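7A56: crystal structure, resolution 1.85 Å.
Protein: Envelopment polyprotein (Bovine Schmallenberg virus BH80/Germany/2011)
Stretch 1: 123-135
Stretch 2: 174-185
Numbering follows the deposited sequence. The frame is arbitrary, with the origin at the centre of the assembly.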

ATOM      1  N   PRO A 123       9.814 -18.384  22.209  1.00 26.66           N
ATOM      2  CA  PRO A 123       9.675 -18.015  23.630  1.00 28.43           C
ATOM      3  C   PRO A 123      10.985 -18.168  24.386  1.00 30.53           C
ATOM      4  O   PRO A 123      11.850 -18.969  24.031  1.00 31.32           O
ATOM      5  CB  PRO A 123       8.653 -19.029  24.146  1.00 27.27           C
ATOM      6  CG  PRO A 123       8.964 -20.286  23.251  1.00 32.13           C
ATOM      7  CD  PRO A 123       9.232 -19.709  21.905  1.00 28.99           C
ATOM      8  N   THR A 124      11.078 -17.445  25.500  1.00 30.58           N
ATOM      9  CA  THR A 124      12.253 -17.585  26.344  1.00 33.14           C
ATOM     10  C   THR A 124      12.089 -18.805  27.232  1.00 29.46           C
ATOM     11  O   THR A 124      11.036 -19.017  27.842  1.00 30.45           O
ATOM     12  CB  THR A 124      12.477 -16.316  27.155  1.00 29.89           C
ATOM     13  OG1 THR A 124      12.791 -15.263  26.236  1.00 30.01           O
ATOM     14  CG2 THR A 124      13.630 -16.475  28.157  1.00 27.00           C
ATOM     15  N   ILE A 125      13.135 -19.616  27.270  1.00 28.29           N
ATOM     16  CA  ILE A 125      13.172 -20.879  27.993  1.00 31.28           C
ATOM     17  C   ILE A 125      14.282 -20.935  29.017  1.00 32.15           C
ATOM     18  O   ILE A 125      14.462 -21.979  29.647  1.00 34.40           O
ATOM     19  CB  ILE A 125      13.318 -22.051  27.024  1.00 32.85           C
ATOM     20  CG1 ILE A 125      14.662 -21.959  26.282  1.00 32.23           C
ATOM     21  CG2 ILE A 125      12.143 -21.959  26.030  1.00 32.91           C
ATOM     22  CD1 ILE A 125      14.986 -23.198  25.521  1.00 34.30           C
ATOM     23  N   GLY A 126      15.068 -19.880  29.147  1.00 30.64           N
ATOM     24  CA  GLY A 126      16.152 -19.902  30.123  1.00 32.06           C
ATOM     25  C   GLY A 126      16.900 -18.600  30.024  1.00 28.97           C
ATOM     26  O   GLY A 126      16.622 -17.784  29.160  1.00 30.15           O
ATOM     27  N   ILE A 127      17.839 -18.394  30.970  1.00 29.57           N
ATOM     28  CA  ILE A 127      18.664 -17.182  30.977  1.00 28.53           C
ATOM     29  C   ILE A 127      20.114 -17.583  31.136  1.00 29.58           C
ATOM     30  O   ILE A 127      20.479 -18.195  32.155  1.00 30.53           O
ATOM     31  CB  ILE A 127      18.290 -16.217  32.133  1.00 28.55           C
ATOM     32  CG1 ILE A 127      16.785 -15.900  32.079  1.00 27.02           C
ATOM     33  CG2 ILE A 127      19.178 -14.969  32.085  1.00 25.59           C
ATOM     34  CD1 ILE A 127      16.280 -14.994  33.247  1.00 24.64           C
ATOM     35  N   ASN A 128      20.964 -17.165  30.199  1.00 30.84           N
ATOM     36  CA  ASN A 128      22.408 -17.192  30.448  1.00 32.33           C
ATOM     37  C   ASN A 128      22.774 -15.986  31.302  1.00 32.02           C
ATOM     38  O   ASN A 128      22.409 -14.861  30.961  1.00 31.65           O
ATOM     39  CB  ASN A 128      23.208 -17.118  29.157  1.00 31.97           C
ATOM     40  CG  ASN A 128      23.224 -18.431  28.392  1.00 34.16           C
ATOM     41  OD1 ASN A 128      23.586 -19.469  28.919  1.00 37.83           O
ATOM     42  ND2 ASN A 128      22.869 -18.372  27.140  1.00 37.10           N
ATOM     43  N   ALA A 129      23.511 -16.209  32.396  1.00 31.49           N
ATOM     44  CA  ALA A 129      23.791 -15.145  33.372  1.00 33.09           C
ATOM     45  C   ALA A 129      25.231 -15.232  33.893  1.00 33.46           C
ATOM     46  O   ALA A 129      25.821 -16.311  33.994  1.00 36.86           O
ATOM     47  CB  ALA A 129      22.826 -15.185  34.600  1.00 33.05           C
ATOM     48  N   LYS A 130      25.792 -14.073  34.210  1.00 33.35           N
ATOM     49  CA  LYS A 130      27.024 -13.986  34.983  1.00 33.58           C
ATOM     50  C   LYS A 130      26.810 -13.001  36.123  1.00 31.47           C
ATOM     51  O   LYS A 130      26.028 -12.065  35.987  1.00 31.00           O
ATOM     52  CB  LYS A 130      28.209 -13.529  34.136  1.00 40.10           C
ATOM     53  CG  LYS A 130      28.258 -14.208  32.771  1.00 47.75           C
ATOM     54  CD  LYS A 130      29.682 -14.212  32.289  1.00 57.16           C
ATOM     55  CE  LYS A 130      29.822 -14.747  30.870  1.00 58.71           C
ATOM     56  NZ  LYS A 130      31.215 -14.445  30.434  1.00 62.09           N
ATOM     57  N   HIS A 131      27.515 -13.202  37.244  1.00 30.83           N
ATOM     58  CA  HIS A 131      27.426 -12.185  38.299  1.00 32.09           C
ATOM     59  C   HIS A 131      28.673 -12.223  39.159  1.00 33.35           C
ATOM     60  O   HIS A 131      29.405 -13.226  39.206  1.00 34.91           O
ATOM     61  CB  HIS A 131      26.179 -12.353  39.190  1.00 33.63           C
ATOM     62  CG  HIS A 131      26.286 -13.495  40.144  1.00 39.51           C
ATOM     63  ND1 HIS A 131      26.010 -14.795  39.778  1.00 42.64           N
ATOM     64  CD2 HIS A 131      26.653 -13.542  41.455  1.00 45.78           C
ATOM     65  CE1 HIS A 131      26.190 -15.594  40.816  1.00 44.34           C
ATOM     66  NE2 HIS A 131      26.579 -14.858  41.848  1.00 45.28           N
ATOM     67  N   GLU A 132      28.921 -11.100  39.834  1.00 34.52           N
ATOM     68  CA  GLU A 132      29.989 -10.991  40.821  1.00 37.16           C
ATOM     69  C   GLU A 132      29.503 -10.141  41.991  1.00 34.93           C
ATOM     70  O   GLU A 132      28.535  -9.386  41.886  1.00 33.24           O
ATOM     71  CB  GLU A 132      31.247 -10.331  40.254  1.00 43.43           C
ATOM     72  CG  GLU A 132      31.618 -10.745  38.866  1.00 51.01           C
ATOM     73  CD  GLU A 132      32.764 -11.719  38.810  1.00 58.07           C
ATOM     74  OE1 GLU A 132      33.294 -11.917  37.684  1.00 60.86           O
ATOM     75  OE2 GLU A 132      33.123 -12.296  39.870  1.00 62.04           O
ATOM     76  N   GLU A 133      30.213 -10.218  43.097  1.00 36.98           N
ATOM     77  CA  GLU A 133      29.970  -9.244  44.155  1.00 36.41           C
ATOM     78  C   GLU A 133      31.299  -8.751  44.686  1.00 37.07           C
ATOM     79  O   GLU A 133      32.300  -9.456  44.601  1.00 34.87           O
ATOM     80  CB  GLU A 133      29.101  -9.791  45.312  1.00 37.97           C
ATOM     81  CG  GLU A 133      29.672 -10.844  46.161  1.00 39.46           C
ATOM     82  CD  GLU A 133      28.698 -11.235  47.285  1.00 37.99           C
ATOM     83  OE1 GLU A 133      27.763 -12.005  46.992  1.00 35.75           O
ATOM     84  OE2 GLU A 133      28.840 -10.762  48.438  1.00 34.34           O
ATOM     85  N   VAL A 134      31.290  -7.531  45.233  1.00 36.95           N
ATOM     86  CA  VAL A 134      32.438  -6.945  45.907  1.00 38.26           C
ATOM     87  C   VAL A 134      32.012  -6.423  47.286  1.00 34.25           C
ATOM     88  O   VAL A 134      30.911  -5.881  47.469  1.00 30.34           O
ATOM     89  CB  VAL A 134      33.113  -5.837  45.062  1.00 44.41           C
ATOM     90  CG1 VAL A 134      33.430  -6.346  43.655  1.00 48.53           C
ATOM     91  CG2 VAL A 134      32.252  -4.613  44.980  1.00 44.99           C
ATOM     92  N   CYS A 135      32.908  -6.621  48.252  1.00 34.46           N
ATOM     93  CA  CYS A 135      32.642  -6.348  49.663  1.00 34.65           C
ATOM     94  C   CYS A 135      32.534  -4.853  49.936  1.00 34.28           C
ATOM     95  O   CYS A 135      31.592  -4.401  50.612  1.00 29.04           O
ATOM     96  CB  CYS A 135      33.763  -6.970  50.489  1.00 35.88           C
ATOM     97  SG  CYS A 135      33.831  -6.416  52.238  1.00 37.88           S
ATOM     98  N   CYS A 174      28.845  -3.956  46.277  1.00 29.71           N
ATOM     99  CA  CYS A 174      27.976  -4.037  45.120  1.00 28.74           C
ATOM    100  C   CYS A 174      27.754  -5.498  44.745  1.00 27.75           C
ATOM    101  O   CYS A 174      28.627  -6.349  44.966  1.00 29.60           O
ATOM    102  CB  CYS A 174      28.580  -3.265  43.952  1.00 31.12           C
ATOM    103  SG  CYS A 174      27.604  -3.328  42.331  1.00 32.23           S
ATOM    104  N   LEU A 175      26.600  -5.761  44.132  1.00 27.64           N
ATOM    105  CA  LEU A 175      26.327  -7.055  43.518  1.00 25.28           C
ATOM    106  C   LEU A 175      25.858  -6.749  42.113  1.00 25.66           C
ATOM    107  O   LEU A 175      24.910  -5.965  41.940  1.00 26.04           O
ATOM    108  CB  LEU A 175      25.268  -7.854  44.290  1.00 25.75           C
ATOM    109  CG  LEU A 175      24.773  -9.200  43.775  1.00 30.57           C
ATOM    110  CD1 LEU A 175      25.877 -10.227  43.736  1.00 32.07           C
ATOM    111  CD2 LEU A 175      23.637  -9.707  44.627  1.00 28.20           C
ATOM    112  N   TYR A 176      26.542  -7.309  41.117  1.00 24.67           N
ATOM    113  CA  TYR A 176      26.192  -6.943  39.733  1.00 26.22           C
ATOM    114  C   TYR A 176      26.304  -8.150  38.809  1.00 26.37           C
ATOM    115  O   TYR A 176      26.863  -9.189  39.168  1.00 30.97           O
ATOM    116  CB  TYR A 176      27.101  -5.790  39.224  1.00 30.11           C
ATOM    117  CG  TYR A 176      28.574  -6.094  39.220  1.00 40.48           C
ATOM    118  CD1 TYR A 176      29.375  -5.820  40.341  1.00 46.72           C
ATOM    119  CD2 TYR A 176      29.189  -6.629  38.091  1.00 45.73           C
ATOM    120  CE1 TYR A 176      30.740  -6.100  40.326  1.00 54.99           C
ATOM    121  CE2 TYR A 176      30.551  -6.915  38.077  1.00 51.75           C
ATOM    122  CZ  TYR A 176      31.312  -6.645  39.179  1.00 56.58           C
ATOM    123  OH  TYR A 176      32.651  -6.933  39.115  1.00 67.75           O
ATOM    124  N   GLY A 177      25.758  -8.009  37.608  1.00 28.42           N
ATOM    125  CA  GLY A 177      26.007  -9.014  36.605  1.00 27.76           C
ATOM    126  C   GLY A 177      25.397  -8.623  35.271  1.00 27.40           C
ATOM    127  O   GLY A 177      25.098  -7.446  35.015  1.00 28.21           O
ATOM    128  N   SER A 178      25.242  -9.641  34.421  1.00 29.45           N
ATOM    129  CA  SER A 178      24.671  -9.451  33.079  1.00 27.00           C
ATOM    130  C   SER A 178      23.925 -10.719  32.675  1.00 27.78           C
ATOM    131  O   SER A 178      24.132 -11.801  33.249  1.00 28.49           O
ATOM    132  CB  SER A 178      25.758  -9.107  32.059  1.00 29.12           C
ATOM    133  OG  SER A 178      26.833 -10.019  32.159  1.00 31.60           O
ATOM    134  N   CYS A 179      23.102 -10.607  31.621  1.00 26.57           N
ATOM    135  CA  CYS A 179      22.321 -11.772  31.247  1.00 25.74           C
ATOM    136  C   CYS A 179      21.860 -11.634  29.796  1.00 27.38           C
ATOM    137  O   CYS A 179      21.826 -10.537  29.254  1.00 28.21           O
ATOM    138  CB  CYS A 179      21.108 -11.949  32.183  1.00 26.22           C
ATOM    139  SG  CYS A 179      19.926 -10.572  32.239  1.00 28.39           S
ATOM    140  N   GLN A 180      21.463 -12.762  29.206  1.00 27.73           N
ATOM    141  CA  GLN A 180      20.859 -12.787  27.866  1.00 28.36           C
ATOM    142  C   GLN A 180      19.876 -13.955  27.839  1.00 28.57           C
ATOM    143  O   GLN A 180      20.183 -15.017  28.403  1.00 29.66           O
ATOM    144  CB  GLN A 180      21.975 -12.938  26.829  1.00 28.98           C
ATOM    145  CG  GLN A 180      21.590 -12.743  25.364  1.00 34.63           C
ATOM    146  CD  GLN A 180      22.830 -12.867  24.525  1.00 34.80           C
ATOM    147  OE1 GLN A 180      23.438 -13.929  24.486  1.00 37.16           O
ATOM    148  NE2 GLN A 180      23.253 -11.759  23.905  1.00 36.15           N
ATOM    149  N   ASP A 181      18.677 -13.733  27.275  1.00 27.19           N
ATOM    150  CA  ASP A 181      17.693 -14.818  27.138  1.00 28.67           C
ATOM    151  C   ASP A 181      18.226 -15.982  26.313  1.00 30.74           C
ATOM    152  O   ASP A 181      19.089 -15.823  25.433  1.00 29.93           O
ATOM    153  CB  ASP A 181      16.418 -14.344  26.451  1.00 30.09           C
ATOM    154  CG  ASP A 181      15.514 -13.519  27.360  1.00 31.80           C
ATOM    155  OD1 ASP A 181      15.982 -13.064  28.449  1.00 30.28           O
ATOM    156  OD2 ASP A 181      14.337 -13.286  26.937  1.00 31.98           O
ATOM    157  N   ILE A 182      17.680 -17.167  26.602  1.00 31.47           N
ATOM    158  CA  ILE A 182      17.717 -18.331  25.711  1.00 32.42           C
ATOM    159  C   ILE A 182      16.297 -18.582  25.217  1.00 30.32           C
ATOM    160  O   ILE A 182      15.345 -18.610  26.039  1.00 30.76           O
ATOM    161  CB  ILE A 182      18.234 -19.583  26.436  1.00 33.54           C
ATOM    162  CG1 ILE A 182      19.601 -19.347  27.050  1.00 32.44           C
ATOM    163  CG2 ILE A 182      18.218 -20.797  25.447  1.00 36.29           C
ATOM    164  CD1 ILE A 182      19.877 -20.319  28.243  1.00 34.00           C
ATOM    165  N   ILE A 183      16.140 -18.744  23.873  1.00 32.16           N
ATOM    166  CA  ILE A 183      14.832 -18.952  23.269  1.00 30.92           C
ATOM    167  C   ILE A 183      14.793 -20.312  22.570  1.00 34.32           C
ATOM    168  O   ILE A 183      15.812 -20.882  22.179  1.00 33.70           O
ATOM    169  CB  ILE A 183      14.456 -17.847  22.235  1.00 32.04           C
ATOM    170  CG1 ILE A 183      15.421 -17.910  21.040  1.00 32.75           C
ATOM    171  CG2 ILE A 183      14.411 -16.460  22.908  1.00 28.28           C
ATOM    172  CD1 ILE A 183      14.920 -17.188  19.751  1.00 32.01           C
ATOM    173  N   ARG A 184      13.578 -20.794  22.364  1.00 33.77           N
ATOM    174  CA  ARG A 184      13.366 -21.930  21.505  1.00 35.60           C
ATOM    175  C   ARG A 184      12.907 -21.356  20.157  1.00 30.64           C
ATOM    176  O   ARG A 184      11.832 -20.754  20.090  1.00 30.73           O
ATOM    177  CB  ARG A 184      12.322 -22.881  22.091  1.00 37.63           C
ATOM    178  CG  ARG A 184      12.013 -24.083  21.175  1.00 40.42           C
ATOM    179  CD  ARG A 184      10.900 -24.925  21.749  1.00 41.67           C
ATOM    180  NE  ARG A 184       9.539 -24.352  21.636  1.00 40.23           N
ATOM    181  CZ  ARG A 184       8.779 -24.004  22.680  1.00 40.06           C
ATOM    182  NH1 ARG A 184       7.545 -23.547  22.485  1.00 41.11           N
ATOM    183  NH2 ARG A 184       9.233 -24.123  23.928  1.00 41.16           N
ATOM    184  N   PRO A 185      13.701 -21.469  19.099  1.00 31.64           N
ATOM    185  CA  PRO A 185      13.316 -20.850  17.811  1.00 32.45           C
ATOM    186  C   PRO A 185      12.030 -21.467  17.282  1.00 32.24           C
ATOM    187  O   PRO A 185      11.895 -22.701  17.239  1.00 28.54           O
ATOM    188  CB  PRO A 185      14.503 -21.168  16.884  1.00 30.64           C
ATOM    189  CG  PRO A 185      15.603 -21.617  17.759  1.00 37.58           C
ATOM    190  CD  PRO A 185      15.008 -22.147  19.052  1.00 34.12           C
TER
HETATM  191  O   HOH W   1      21.648 -16.288  25.151  1.00 44.56           O

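The shortest polar contact between the two stretches joins side chains: Thr-124 OG1 donates a hydrogen bond to Asp-181 OD2 at 2.6 Å, a distance that suits a hydroxyl facing a carboxylate. The other carboxylate oxygen, OD1, is hydrogen-bonded elsewhere in the structure.

The remaining direct hydrogen bonds run between main chains, because residues 124-134 and 174-183 form neighbouring antiparallel strands whose N-to-C directions differ by 141°. Even-numbered residues make the reciprocal pairs. Ser-178 N to Lys-130 O and Lys-130 N to Ser-178 O are both 3.0 Å, while Tyr-176 N lies 3.0 Å from Glu-132 O and Glu-132 N 2.9 Å from Tyr-176 O. The ladder continues through Asn-128 with Gln-180 and ends at Val-134 with Cys-174. Between these rungs the CA atoms approach closely and CA-H...O contacts fill in, as from Gly-177 CA to Lys-130 O at 3.1 Å. Here the absence of a side chain matters: a CB on Gly-177 would clash with Lys-130 O and His-131 CA.

A beta bulge interrupts this regularity between Thr-124 and Gly-126, where the register shifts by one residue. Ile-182 O receives two amides, strongly from Ile-125 N at 2.7 Å and weakly from Gly-126 N at 3.4 Å, and Ile-182 N returns a bond to Gly-126 O at 2.8 Å. Beyond the bulge, Arg-184 N donates to Pro-123 O at 3.0 Å, carrying the pairing past the strand ends.

One water links side chains to the main chain. It accepts from Asn-128 ND2 at 3.1 Å and donates to Gln-180 OE1 at 3.0 Å and to Asp-181 O at 2.6 Å.

Packing differs on the two faces of the sheet. On the face carrying Tyr-176, the end of the Tyr-176 side chain comes nearer to the first stretch; Glu-132 CB makes an off-centre CH-pi contact, 4.3 Å from the ring centroid, and Val-134 CG1 meets the ring edge at Tyr-176 CE1, 4.3 Å away. Val-134 CG2 also packs 4.0 Å from Cys-174 CB. Farther along this face, Ile-182 CG1 lies 3.4 Å from Asn-128 ND2. On the face carrying Cys-179, Ile-127 CG2 sits 3.6 Å from Cys-179 CB, and Leu-175 CD1 approaches Glu-133 CB at 3.6 Å, an aliphatic contact that leaves the glutamate carboxylate free to bond elsewhere in the structure. Near the bulge, Ile-125 CG1 packs against Ile-182 CG2 at 3.8 Å, and Pro-123 CG lies over one face of the Arg-184 guanidinium, 3.6 Å from NH1. Together the stretches bury 1117 Å², both sides summed.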